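PDB 3UTK: pilotin OutS from Dickeya dadantii, which acts as the pilot lipoprotein of the type II secretion system, interacting with secretin OutD in the pathway that exports pectate lyases and cellulases across the outer membrane. Local coordinates for residues Ser54-Val59 with Ser116-Thr121. Residues are numbered along the deposited sequence; the frame is centred on the assembly and turned at random.
Sequences SKYLRV and SSFNRT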
ATOM      1  N   SER A  54      -1.620  -2.180  -2.796  1.00 18.93           N
ATOM      2  CA  SER A  54      -1.513  -3.590  -2.468  1.00 17.83           C
ATOM      3  C   SER A  54      -2.873  -4.246  -2.227  1.00 16.67           C
ATOM      4  O   SER A  54      -3.105  -5.341  -2.705  1.00 19.82           O
ATOM      5  CB  SER A  54      -0.608  -3.798  -1.255  1.00 18.84           C
ATOM      6  OG  SER A  54       0.707  -3.357  -1.540  1.00 18.89           O
ATOM      7  N   LYS A  55      -3.756  -3.602  -1.460  1.00 15.16           N
ATOM      8  CA  LYS A  55      -5.094  -4.161  -1.246  1.00 14.15           C
ATOM      9  C   LYS A  55      -5.854  -4.217  -2.578  1.00 17.24           C
ATOM     10  O   LYS A  55      -6.589  -5.163  -2.843  1.00 19.44           O
ATOM     11  CB  LYS A  55      -5.879  -3.354  -0.201  1.00 17.85           C
ATOM     12  CG  LYS A  55      -7.272  -3.914   0.088  1.00 20.60           C
ATOM     13  CD  LYS A  55      -7.975  -3.192   1.230  1.00 23.98           C
ATOM     14  CE  LYS A  55      -9.308  -3.860   1.548  1.00 27.98           C
ATOM     15  NZ  LYS A  55      -9.862  -3.414   2.857  1.00 31.64           N
ATOM     16  N   TYR A  56      -5.686  -3.193  -3.406  1.00 16.11           N
ATOM     17  CA  TYR A  56      -6.308  -3.186  -4.730  1.00 15.84           C
ATOM     18  C   TYR A  56      -5.869  -4.412  -5.544  1.00 15.73           C
ATOM     19  O   TYR A  56      -6.678  -5.061  -6.207  1.00 17.95           O
ATOM     20  CB  TYR A  56      -6.000  -1.872  -5.474  1.00 15.62           C
ATOM     21  CG  TYR A  56      -6.765  -1.703  -6.766  1.00 17.90           C
ATOM     22  CD1 TYR A  56      -6.356  -2.345  -7.930  1.00 17.08           C
ATOM     23  CD2 TYR A  56      -7.887  -0.883  -6.826  1.00 18.25           C
ATOM     24  CE1 TYR A  56      -7.061  -2.188  -9.113  1.00 18.84           C
ATOM     25  CE2 TYR A  56      -8.593  -0.724  -8.006  1.00 17.09           C
ATOM     26  CZ  TYR A  56      -8.179  -1.375  -9.140  1.00 17.77           C
ATOM     27  OH  TYR A  56      -8.892  -1.217 -10.307  1.00 19.46           O
ATOM     28  N   LEU A  57      -4.591  -4.759  -5.467  1.00 16.57           N
ATOM     29  CA  LEU A  57      -4.116  -5.917  -6.210  1.00 15.08           C
ATOM     30  C   LEU A  57      -4.755  -7.188  -5.658  1.00 15.45           C
ATOM     31  O   LEU A  57      -5.222  -8.030  -6.416  1.00 16.73           O
ATOM     32  CB  LEU A  57      -2.590  -6.033  -6.162  1.00 15.42           C
ATOM     33  CG  LEU A  57      -1.775  -5.073  -7.037  1.00 16.42           C
ATOM     34  CD1 LEU A  57      -0.264  -5.201  -6.768  1.00 20.18           C
ATOM     35  CD2 LEU A  57      -2.055  -5.304  -8.527  1.00 18.60           C
ATOM     36  N   ARG A  58      -4.775  -7.325  -4.338  1.00 14.98           N
ATOM     37  CA  ARG A  58      -5.314  -8.546  -3.745  1.00 13.48           C
ATOM     38  C   ARG A  58      -6.798  -8.706  -4.066  1.00 18.78           C
ATOM     39  O   ARG A  58      -7.242  -9.780  -4.468  1.00 20.67           O
ATOM     40  CB  ARG A  58      -5.102  -8.576  -2.222  1.00 14.73           C
ATOM     41  CG  ARG A  58      -5.439  -9.931  -1.580  1.00 17.92           C
ATOM     42  CD  ARG A  58      -5.402  -9.857  -0.058  1.00 19.72           C
ATOM     43  NE  ARG A  58      -6.546  -9.120   0.461  1.00 21.71           N
ATOM     44  CZ  ARG A  58      -6.469  -8.078   1.281  1.00 22.61           C
ATOM     45  NH1 ARG A  58      -5.288  -7.637   1.694  1.00 23.41           N
ATOM     46  NH2 ARG A  58      -7.582  -7.474   1.685  1.00 21.81           N
ATOM     47  N   VAL A  59      -7.568  -7.639  -3.876  1.00 20.40           N
ATOM     48  CA  VAL A  59      -9.019  -7.738  -3.964  1.00 22.69           C
ATOM     49  C   VAL A  59      -9.552  -7.599  -5.393  1.00 24.50           C
ATOM     50  O   VAL A  59     -10.408  -8.382  -5.820  1.00 30.56           O
ATOM     51  CB  VAL A  59      -9.714  -6.717  -3.033  1.00 23.01           C
ATOM     52  CG1 VAL A  59     -11.232  -6.782  -3.196  1.00 26.51           C
ATOM     53  CG2 VAL A  59      -9.305  -6.966  -1.581  1.00 24.24           C
ATOM     54  N   SER A 116      -3.061  -3.842 -14.467  1.00 18.19           N
ATOM     55  CA  SER A 116      -1.867  -3.988 -15.295  1.00 17.54           C
ATOM     56  C   SER A 116      -0.775  -3.035 -14.800  1.00 18.98           C
ATOM     57  O   SER A 116       0.403  -3.398 -14.721  1.00 16.54           O
ATOM     58  CB  SER A 116      -2.194  -3.690 -16.763  1.00 19.25           C
ATOM     59  OG  SER A 116      -1.054  -3.909 -17.580  1.00 22.86           O
ATOM     60  N   SER A 117      -1.174  -1.813 -14.464  1.00 18.30           N
ATOM     61  CA  SER A 117      -0.221  -0.812 -13.992  1.00 16.19           C
ATOM     62  C   SER A 117       0.404  -1.191 -12.637  1.00 18.60           C
ATOM     63  O   SER A 117       1.629  -1.144 -12.489  1.00 16.41           O
ATOM     64  CB  SER A 117      -0.871   0.577 -13.917  1.00 17.14           C
ATOM     65  OG  SER A 117       0.089   1.545 -13.546  1.00 19.00           O
ATOM     66  N   PHE A 118      -0.425  -1.548 -11.654  1.00 16.64           N
ATOM     67  CA  PHE A 118       0.089  -1.939 -10.330  1.00 19.63           C
ATOM     68  C   PHE A 118       0.943  -3.218 -10.416  1.00 19.60           C
ATOM     69  O   PHE A 118       1.986  -3.332  -9.756  1.00 16.43           O
ATOM     70  CB  PHE A 118      -1.051  -2.125  -9.318  1.00 19.96           C
ATOM     71  CG  PHE A 118      -1.599  -0.833  -8.740  1.00 17.64           C
ATOM     72  CD1 PHE A 118      -0.827   0.326  -8.681  1.00 17.22           C
ATOM     73  CD2 PHE A 118      -2.901  -0.787  -8.256  1.00 19.59           C
ATOM     74  CE1 PHE A 118      -1.342   1.505  -8.132  1.00 19.02           C
ATOM     75  CE2 PHE A 118      -3.425   0.386  -7.700  1.00 18.18           C
ATOM     76  CZ  PHE A 118      -2.645   1.540  -7.651  1.00 18.51           C
ATOM     77  N   ASN A 119       0.520  -4.181 -11.233  1.00 17.99           N
ATOM     78  CA  ASN A 119       1.287  -5.422 -11.381  1.00 16.53           C
ATOM     79  C   ASN A 119       2.673  -5.135 -11.954  1.00 19.12           C
ATOM     80  O   ASN A 119       3.668  -5.790 -11.594  1.00 19.56           O
ATOM     81  CB  ASN A 119       0.544  -6.418 -12.278  1.00 17.46           C
ATOM     82  CG  ASN A 119      -0.441  -7.292 -11.508  1.00 19.08           C
ATOM     83  OD1 ASN A 119      -0.223  -7.627 -10.335  1.00 19.79           O
ATOM     84  ND2 ASN A 119      -1.530  -7.665 -12.167  1.00 19.31           N
ATOM     85  N   ARG A 120       2.738  -4.137 -12.828  1.00 19.04           N
ATOM     86  CA  ARG A 120       4.000  -3.751 -13.448  1.00 20.85           C
ATOM     87  C   ARG A 120       4.954  -3.066 -12.476  1.00 19.12           C
ATOM     88  O   ARG A 120       6.146  -3.349 -12.503  1.00 22.42           O
ATOM     89  CB  ARG A 120       3.768  -2.844 -14.665  1.00 22.33           C
ATOM     90  CG  ARG A 120       5.049  -2.482 -15.422  1.00 26.72           C
ATOM     91  CD  ARG A 120       4.778  -1.478 -16.539  1.00 32.17           C
ATOM     92  NE  ARG A 120       5.875  -0.526 -16.697  1.00 40.81           N
ATOM     93  CZ  ARG A 120       5.752   0.795 -16.573  1.00 42.94           C
ATOM     94  NH1 ARG A 120       4.569   1.340 -16.290  1.00 36.71           N
ATOM     95  NH2 ARG A 120       6.814   1.571 -16.735  1.00 48.37           N
ATOM     96  N   THR A 121       4.429  -2.204 -11.600  1.00 16.12           N
ATOM     97  CA  THR A 121       5.285  -1.281 -10.843  1.00 20.83           C
ATOM     98  C   THR A 121       5.510  -1.627  -9.372  1.00 20.33           C
ATOM     99  O   THR A 121       6.389  -1.053  -8.736  1.00 20.59           O
ATOM    100  CB  THR A 121       4.705   0.150 -10.849  1.00 21.30           C
ATOM    101  OG1 THR A 121       3.445   0.147 -10.160  1.00 21.81           O
ATOM    102  CG2 THR A 121       4.504   0.656 -12.280  1.00 21.62           C
TER
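Tyr56 and Phe118 meet through different first torsions: Tyr56 sets CG anti to its backbone nitrogen, whereas Phe118 sets CG anti to its carbonyl carbon (chi1 -79°), and the two side chains cross at about a right angle. The result is an offset edge-to-face pair in which Phe118 presents its CD2-CE2 edge to the face of the tyrosine. Ring planes inclined at 76° and centroids 5.7 Å apart support that assignment. The nearest atoms, Tyr56 CD1 and Phe118 CD2, are 3.8 Å apart, and Phe118 CE2 lies 4.0 Å from Tyr56 CG, so the phenyl edge approaches the CG-CD1 side of the tyrosine ring obliquely and the pair is offset.

Beside this pair, Leu57 turns its CD2 methyl to the CB of Phe118 at 3.4 Å, a tight apolar contact, and the same methyl lies 3.5 Å from Asn119 OD1. That oxygen accepts a hydrogen bond from Arg63 NH1, so the amide oxygen beside the methyl keeps a polar partner; the leucine also touches Arg63 and, on helix 123-131, Leu126.

Helices 40-60 and 111-121 thus meet through side chains, their local axes 10.1 Å apart at closest approach and crossing at -117°, a steep angle consistent with the perpendicular helical hairpins of this pilotin. Tyr56 additionally touches Cys61 and Cys115, whose disulfide covalently ties the same region together. Apolar packing therefore joins the two segments, with the one polar side-chain atom in touch bonded to Arg63, and the Cys61-Cys115 disulfide probably limits how far the two helices can separate.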